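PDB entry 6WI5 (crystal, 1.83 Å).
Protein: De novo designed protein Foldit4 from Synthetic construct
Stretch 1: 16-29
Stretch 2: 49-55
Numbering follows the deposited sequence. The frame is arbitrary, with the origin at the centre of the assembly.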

ATOM      1  N   LYS A  16      -9.640  -0.043  12.302  1.00 48.51           N
ATOM      2  CA  LYS A  16      -9.694   0.455  10.934  1.00 37.14           C
ATOM      3  C   LYS A  16      -8.785  -0.306   9.978  1.00 36.04           C
ATOM      4  O   LYS A  16      -8.721   0.047   8.796  1.00 37.38           O
ATOM      5  CB  LYS A  16      -9.330   1.944  10.899  1.00 44.77           C
ATOM      6  CG  LYS A  16     -10.287   2.845  11.660  1.00 53.04           C
ATOM      7  CD  LYS A  16      -9.945   4.313  11.444  1.00 71.27           C
ATOM      8  CE  LYS A  16     -10.989   5.221  12.075  1.00 69.71           C
ATOM      9  NZ  LYS A  16     -10.724   6.658  11.787  1.00 64.29           N
ATOM     10  N   VAL A  17      -8.090  -1.343  10.451  1.00 37.04           N
ATOM     11  CA  VAL A  17      -7.122  -2.038   9.607  1.00 34.93           C
ATOM     12  C   VAL A  17      -7.826  -2.847   8.525  1.00 38.04           C
ATOM     13  O   VAL A  17      -7.376  -2.890   7.372  1.00 28.43           O
ATOM     14  CB  VAL A  17      -6.209  -2.923  10.472  1.00 36.33           C
ATOM     15  CG1 VAL A  17      -5.311  -3.785   9.597  1.00 33.58           C
ATOM     16  CG2 VAL A  17      -5.381  -2.062  11.407  1.00 38.77           C
ATOM     17  N   ARG A  18      -8.937  -3.500   8.873  1.00 29.77           N
ATOM     18  CA  ARG A  18      -9.614  -4.384   7.928  1.00 30.89           C
ATOM     19  C   ARG A  18     -10.096  -3.621   6.698  1.00 25.05           C
ATOM     20  O   ARG A  18      -9.900  -4.067   5.562  1.00 28.10           O
ATOM     21  CB  ARG A  18     -10.781  -5.087   8.619  1.00 32.01           C
ATOM     22  CG  ARG A  18     -11.617  -5.956   7.699  1.00 32.74           C
ATOM     23  CD  ARG A  18     -12.853  -6.466   8.419  1.00 43.17           C
ATOM     24  NE  ARG A  18     -13.566  -5.382   9.090  1.00 57.47           N
ATOM     25  CZ  ARG A  18     -14.438  -4.578   8.490  1.00 69.73           C
ATOM     26  NH1 ARG A  18     -14.709  -4.732   7.202  1.00 69.73           N
ATOM     27  NH2 ARG A  18     -15.038  -3.617   9.180  1.00 64.47           N
ATOM     28  N   ARG A  19     -10.735  -2.467   6.908  1.00 28.35           N
ATOM     29  CA  ARG A  19     -11.212  -1.675   5.778  1.00 31.19           C
ATOM     30  C   ARG A  19     -10.052  -1.143   4.947  1.00 32.20           C
ATOM     31  O   ARG A  19     -10.141  -1.072   3.716  1.00 25.84           O
ATOM     32  CB  ARG A  19     -12.086  -0.522   6.267  1.00 35.31           C
ATOM     33  CG  ARG A  19     -13.577  -0.805   6.220  1.00 57.21           C
ATOM     34  CD  ARG A  19     -14.323   0.354   5.578  1.00 41.55           C
ATOM     35  NE  ARG A  19     -14.119   1.605   6.301  1.00 51.91           N
ATOM     36  CZ  ARG A  19     -14.528   2.792   5.867  1.00 48.69           C
ATOM     37  NH1 ARG A  19     -15.158   2.894   4.706  1.00 49.46           N
ATOM     38  NH2 ARG A  19     -14.300   3.880   6.591  1.00 59.49           N
ATOM     39  N   LEU A  20      -8.956  -0.760   5.603  1.00 27.29           N
ATOM     40  CA  LEU A  20      -7.803  -0.232   4.881  1.00 29.07           C
ATOM     41  C   LEU A  20      -7.198  -1.287   3.964  1.00 26.59           C
ATOM     42  O   LEU A  20      -6.915  -1.019   2.791  1.00 34.45           O
ATOM     43  CB  LEU A  20      -6.760   0.287   5.870  1.00 27.96           C
ATOM     44  CG  LEU A  20      -5.455   0.803   5.262  1.00 39.00           C
ATOM     45  CD1 LEU A  20      -5.723   1.977   4.336  1.00 39.85           C
ATOM     46  CD2 LEU A  20      -4.470   1.189   6.354  1.00 40.41           C
ATOM     47  N   ILE A  21      -6.994  -2.500   4.483  1.00 25.86           N
ATOM     48  CA  ILE A  21      -6.425  -3.571   3.669  1.00 25.37           C
ATOM     49  C   ILE A  21      -7.368  -3.940   2.533  1.00 33.43           C
ATOM     50  O   ILE A  21      -6.935  -4.181   1.399  1.00 23.52           O
ATOM     51  CB  ILE A  21      -6.094  -4.790   4.550  1.00 28.10           C
ATOM     52  CG1 ILE A  21      -4.940  -4.463   5.498  1.00 28.48           C
ATOM     53  CG2 ILE A  21      -5.767  -6.004   3.692  1.00 31.39           C
ATOM     54  CD1 ILE A  21      -4.551  -5.613   6.391  1.00 31.82           C
ATOM     55  N   LYS A  22      -8.672  -3.989   2.814  1.00 26.09           N
ATOM     56  CA  LYS A  22      -9.640  -4.320   1.773  1.00 32.06           C
ATOM     57  C   LYS A  22      -9.616  -3.289   0.653  1.00 24.54           C
ATOM     58  O   LYS A  22      -9.644  -3.647  -0.531  1.00 28.87           O
ATOM     59  CB  LYS A  22     -11.042  -4.428   2.374  1.00 33.32           C
ATOM     60  CG  LYS A  22     -12.119  -4.811   1.371  1.00 36.13           C
ATOM     61  CD  LYS A  22     -13.498  -4.819   2.016  1.00 38.93           C
ATOM     62  CE  LYS A  22     -14.569  -5.222   1.014  1.00 58.13           C
ATOM     63  NZ  LYS A  22     -15.932  -5.197   1.612  1.00 47.48           N
ATOM     64  N   ARG A  23      -9.552  -2.003   1.006  1.00 27.48           N
ATOM     65  CA  ARG A  23      -9.537  -0.955  -0.008  1.00 34.91           C
ATOM     66  C   ARG A  23      -8.269  -1.013  -0.853  1.00 34.34           C
ATOM     67  O   ARG A  23      -8.317  -0.801  -2.069  1.00 31.01           O
ATOM     68  CB  ARG A  23      -9.676   0.415   0.655  1.00 35.39           C
ATOM     69  CG  ARG A  23      -9.657   1.582  -0.317  1.00 54.78           C
ATOM     70  CD  ARG A  23     -11.013   1.786  -0.975  1.00 62.78           C
ATOM     71  NE  ARG A  23     -12.044   2.119   0.003  1.00 60.87           N
ATOM     72  CZ  ARG A  23     -12.220   3.329   0.523  1.00 74.37           C
ATOM     73  NH1 ARG A  23     -11.427   4.331   0.164  1.00 61.73           N
ATOM     74  NH2 ARG A  23     -13.186   3.539   1.406  1.00 56.99           N
ATOM     75  N   ILE A  24      -7.126  -1.302  -0.226  1.00 30.05           N
ATOM     76  CA  ILE A  24      -5.866  -1.348  -0.960  1.00 29.95           C
ATOM     77  C   ILE A  24      -5.847  -2.533  -1.918  1.00 27.59           C
ATOM     78  O   ILE A  24      -5.423  -2.407  -3.074  1.00 32.76           O
ATOM     79  CB  ILE A  24      -4.679  -1.389   0.018  1.00 26.27           C
ATOM     80  CG1 ILE A  24      -4.610  -0.095   0.827  1.00 26.72           C
ATOM     81  CG2 ILE A  24      -3.373  -1.608  -0.730  1.00 35.54           C
ATOM     82  CD1 ILE A  24      -3.483  -0.065   1.830  1.00 40.61           C
ATOM     83  N   LEU A  25      -6.302  -3.699  -1.457  1.00 26.19           N
ATOM     84  CA  LEU A  25      -6.346  -4.866  -2.332  1.00 31.06           C
ATOM     85  C   LEU A  25      -7.338  -4.672  -3.470  1.00 27.95           C
ATOM     86  O   LEU A  25      -7.151  -5.231  -4.557  1.00 31.60           O
ATOM     87  CB  LEU A  25      -6.701  -6.116  -1.530  1.00 30.76           C
ATOM     88  CG  LEU A  25      -5.678  -6.551  -0.481  1.00 40.19           C
ATOM     89  CD1 LEU A  25      -6.116  -7.839   0.191  1.00 35.80           C
ATOM     90  CD2 LEU A  25      -4.303  -6.715  -1.109  1.00 35.37           C
ATOM     91  N   GLU A  26      -8.395  -3.892  -3.240  0.81 28.74           N
ATOM     92  CA  GLU A  26      -9.350  -3.613  -4.308  0.81 31.26           C
ATOM     93  C   GLU A  26      -8.724  -2.749  -5.393  0.81 33.57           C
ATOM     94  O   GLU A  26      -8.973  -2.965  -6.584  0.81 29.95           O
ATOM     95  CB  GLU A  26     -10.596  -2.940  -3.733  0.81 33.12           C
ATOM     96  CG  GLU A  26     -11.553  -3.898  -3.053  0.81 53.60           C
ATOM     97  CD  GLU A  26     -12.640  -3.180  -2.283  0.81 60.85           C
ATOM     98  OE1 GLU A  26     -12.487  -1.965  -2.036  0.81 66.17           O
ATOM     99  OE2 GLU A  26     -13.646  -3.827  -1.926  0.81 53.19           O
ATOM    100  N   GLU A  27      -7.907  -1.769  -5.003  1.00 26.90           N
ATOM    101  CA  GLU A  27      -7.249  -0.926  -5.996  1.00 34.06           C
ATOM    102  C   GLU A  27      -6.208  -1.710  -6.786  1.00 40.12           C
ATOM    103  O   GLU A  27      -6.021  -1.470  -7.983  1.00 32.87           O
ATOM    104  CB  GLU A  27      -6.614   0.289  -5.322  1.00 39.19           C
ATOM    105  CG  GLU A  27      -7.622   1.248  -4.713  1.00 43.33           C
ATOM    106  CD  GLU A  27      -8.581   1.822  -5.740  1.00 53.97           C
ATOM    107  OE1 GLU A  27      -8.185   1.974  -6.914  1.00 56.00           O
ATOM    108  OE2 GLU A  27      -9.735   2.120  -5.370  1.00 49.00           O
ATOM    109  N   VAL A  28      -5.518  -2.648  -6.132  1.00 32.29           N
ATOM    110  CA  VAL A  28      -4.578  -3.503  -6.849  1.00 30.53           C
ATOM    111  C   VAL A  28      -5.319  -4.395  -7.836  1.00 31.69           C
ATOM    112  O   VAL A  28      -4.856  -4.623  -8.959  1.00 34.55           O
ATOM    113  CB  VAL A  28      -3.742  -4.328  -5.852  1.00 32.45           C
ATOM    114  CG1 VAL A  28      -2.833  -5.297  -6.590  1.00 31.51           C
ATOM    115  CG2 VAL A  28      -2.928  -3.408  -4.954  1.00 26.20           C
ATOM    116  N   LYS A  29      -6.485  -4.906  -7.434  1.00 28.34           N
ATOM    117  CA  LYS A  29      -7.287  -5.741  -8.322  1.00 38.83           C
ATOM    118  C   LYS A  29      -7.797  -4.949  -9.519  1.00 37.05           C
ATOM    119  O   LYS A  29      -7.848  -5.470 -10.640  1.00 42.32           O
ATOM    120  CB  LYS A  29      -8.454  -6.348  -7.542  1.00 45.26           C
ATOM    121  CG  LYS A  29      -9.379  -7.229  -8.359  1.00 71.07           C
ATOM    122  CD  LYS A  29     -10.673  -7.491  -7.602  1.00 79.05           C
ATOM    123  CE  LYS A  29     -11.575  -8.458  -8.349  1.00 72.82           C
ATOM    124  NZ  LYS A  29     -11.039  -9.845  -8.328  1.00 69.07           N
ATOM    125  N   GLU A  49       0.925  -1.031  12.220  1.00 29.94           N
ATOM    126  CA  GLU A  49       1.527  -0.645  10.951  1.00 33.40           C
ATOM    127  C   GLU A  49       1.103  -1.637   9.877  1.00 31.05           C
ATOM    128  O   GLU A  49       1.218  -2.852  10.070  1.00 33.94           O
ATOM    129  CB  GLU A  49       3.053  -0.605  11.044  1.00 39.31           C
ATOM    130  CG  GLU A  49       3.623   0.621  11.733  1.00 58.06           C
ATOM    131  CD  GLU A  49       5.133   0.693  11.612  1.00 60.05           C
ATOM    132  OE1 GLU A  49       5.738  -0.290  11.133  1.00 53.04           O
ATOM    133  OE2 GLU A  49       5.714   1.731  11.992  1.00 76.05           O
ATOM    134  N   VAL A  50       0.610  -1.119   8.754  1.00 24.43           N
ATOM    135  CA  VAL A  50       0.253  -1.936   7.601  1.00 21.85           C
ATOM    136  C   VAL A  50       1.346  -1.786   6.554  1.00 26.45           C
ATOM    137  O   VAL A  50       1.649  -0.668   6.119  1.00 25.65           O
ATOM    138  CB  VAL A  50      -1.115  -1.533   7.028  1.00 28.92           C
ATOM    139  CG1 VAL A  50      -1.441  -2.374   5.802  1.00 27.49           C
ATOM    140  CG2 VAL A  50      -2.199  -1.681   8.087  1.00 28.70           C
ATOM    141  N   HIS A  51       1.943  -2.905   6.157  1.00 21.95           N
ATOM    142  CA  HIS A  51       3.019  -2.924   5.173  1.00 22.51           C
ATOM    143  C   HIS A  51       2.502  -3.563   3.893  1.00 30.21           C
ATOM    144  O   HIS A  51       2.019  -4.700   3.915  1.00 28.90           O
ATOM    145  CB  HIS A  51       4.235  -3.684   5.702  1.00 21.20           C
ATOM    146  CG  HIS A  51       4.915  -3.011   6.853  1.00 36.22           C
ATOM    147  ND1 HIS A  51       6.171  -2.455   6.753  1.00 40.16           N
ATOM    148  CD2 HIS A  51       4.507  -2.796   8.127  1.00 38.22           C
ATOM    149  CE1 HIS A  51       6.512  -1.931   7.919  1.00 46.18           C
ATOM    150  NE2 HIS A  51       5.520  -2.124   8.767  1.00 38.95           N
ATOM    151  N   VAL A  52       2.605  -2.833   2.786  1.00 25.17           N
ATOM    152  CA  VAL A  52       2.172  -3.304   1.475  1.00 20.98           C
ATOM    153  C   VAL A  52       3.386  -3.317   0.560  1.00 27.44           C
ATOM    154  O   VAL A  52       4.038  -2.282   0.375  1.00 26.66           O
ATOM    155  CB  VAL A  52       1.060  -2.422   0.886  1.00 25.61           C
ATOM    156  CG1 VAL A  52       0.554  -3.010  -0.422  1.00 29.07           C
ATOM    157  CG2 VAL A  52      -0.077  -2.252   1.883  1.00 28.51           C
ATOM    158  N   ARG A  53       3.688  -4.478  -0.012  1.00 21.82           N
ATOM    159  CA  ARG A  53       4.762  -4.616  -0.986  1.00 19.47           C
ATOM    160  C   ARG A  53       4.169  -4.992  -2.337  1.00 21.49           C
ATOM    161  O   ARG A  53       3.387  -5.944  -2.434  1.00 22.40           O
ATOM    162  CB  ARG A  53       5.788  -5.660  -0.544  1.00 26.22           C
ATOM    163  CG  ARG A  53       7.005  -5.726  -1.449  1.00 35.28           C
ATOM    164  CD  ARG A  53       8.067  -6.662  -0.901  1.00 43.10           C
ATOM    165  NE  ARG A  53       7.572  -8.025  -0.749  1.00 65.81           N
ATOM    166  CZ  ARG A  53       7.517  -8.914  -1.736  1.00 77.14           C
ATOM    167  NH1 ARG A  53       7.921  -8.580  -2.953  1.00 66.87           N
ATOM    168  NH2 ARG A  53       7.053 -10.135  -1.506  1.00 84.64           N
ATOM    169  N   ILE A  54       4.539  -4.240  -3.369  1.00 21.55           N
ATOM    170  CA  ILE A  54       4.006  -4.412  -4.715  1.00 25.48           C
ATOM    171  C   ILE A  54       5.172  -4.553  -5.682  1.00 28.51           C
ATOM    172  O   ILE A  54       6.111  -3.752  -5.645  1.00 23.46           O
ATOM    173  CB  ILE A  54       3.104  -3.230  -5.124  1.00 25.33           C
ATOM    174  CG1 ILE A  54       1.895  -3.132  -4.195  1.00 24.54           C
ATOM    175  CG2 ILE A  54       2.651  -3.376  -6.563  1.00 25.61           C
ATOM    176  CD1 ILE A  54       1.018  -1.931  -4.464  1.00 43.49           C
ATOM    177  N   ARG A  55       5.113  -5.568  -6.540  1.00 19.73           N
ATOM    178  CA  ARG A  55       6.140  -5.815  -7.544  1.00 21.84           C
ATOM    179  C   ARG A  55       5.503  -5.822  -8.927  1.00 29.48           C
ATOM    180  O   ARG A  55       4.449  -6.435  -9.126  1.00 26.38           O
ATOM    181  CB  ARG A  55       6.860  -7.144  -7.290  1.00 31.24           C
ATOM    182  CG  ARG A  55       7.762  -7.159  -6.066  1.00 47.78           C
ATOM    183  CD  ARG A  55       8.931  -8.111  -6.282  1.00 45.85           C
ATOM    184  NE  ARG A  55       8.485  -9.458  -6.625  1.00 54.74           N
ATOM    185  CZ  ARG A  55       8.721 -10.536  -5.886  1.00 70.55           C
ATOM    186  NH1 ARG A  55       9.417 -10.433  -4.762  1.00 55.73           N
ATOM    187  NH2 ARG A  55       8.271 -11.721  -6.275  1.00 66.66           N
TER

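This is a purely apolar helix-on-strand contact, in which one face of a helix lies nearly parallel to a strand and the two are joined by branched aliphatic side chains, with no hydrogen bond crossing between them.

The helix, residues 17-29, and the strand, residues 49-55, run in the same direction, their axes 14° apart and 10.3 Å from each other at closest approach. That spacing leaves room for a layer of side chains between the backbones. Within the helix, amides bond to carbonyls four residues back, as in Ile24 N to Leu20 O at 3.0 Å, beginning with a weak bond from Leu20 N to Lys16 O at 3.3 Å. No hydrogen bond joins the two stretches, and every close pair between them is carbon to carbon.

The pattern on each side follows from its secondary structure. In the strand, alternation sends Val50, Val52 and Ile54 toward the helix, while Glu49 points away. In the helix, Val17, Leu20, Ile24 and Val28 point toward the strand, at the steps of three and four that keep residues on one helical face. The register pairs Val17 with Val50, Ile24 with Val52 and Val28 with Ile54, their CA atoms 7.6, 8.6 and 8.9 Å apart, so the backbones are somewhat closer at the Val17 end.

Val50 is the hub, with the largest area covered by the other stretch. Its CG2 meets both Val17 CG1 and Leu20 CD2 at 4.0 Å, while its CG1 lies 4.1 Å from Ile21 CG1. The CA-to-CB bond of Ile21 points sideways, but the end of its side chain comes nearer the strand, so a residue at the flank of the helical face still joins the contact. Farther along, Ile24, with chi1 m and chi2 t, extends its CD1 to 4.0 Å from Val52 CG2. Val28 and Ile54 reverse the roles: here the strand supplies the long isoleucine arm, also m and t, and Val28 CG2 sits 4.2 Å from Ile54 CD1. These are van der Waals distances, suited to dispersion and to the exclusion of water from methyl surfaces.

Polar chemistry stays off this seam. On the strand, His51 NE2 donates to Glu49 OE1 at 3.0 Å, a bond between residues two apart. Lys22, Arg23 and Glu26 on the helix, like Arg53 and Arg55 on the strand, keep their side chains out of reach of the opposing stretch. The two stretches bury 262 Å² in all, a modest area supplied by a few well-placed aliphatic groups.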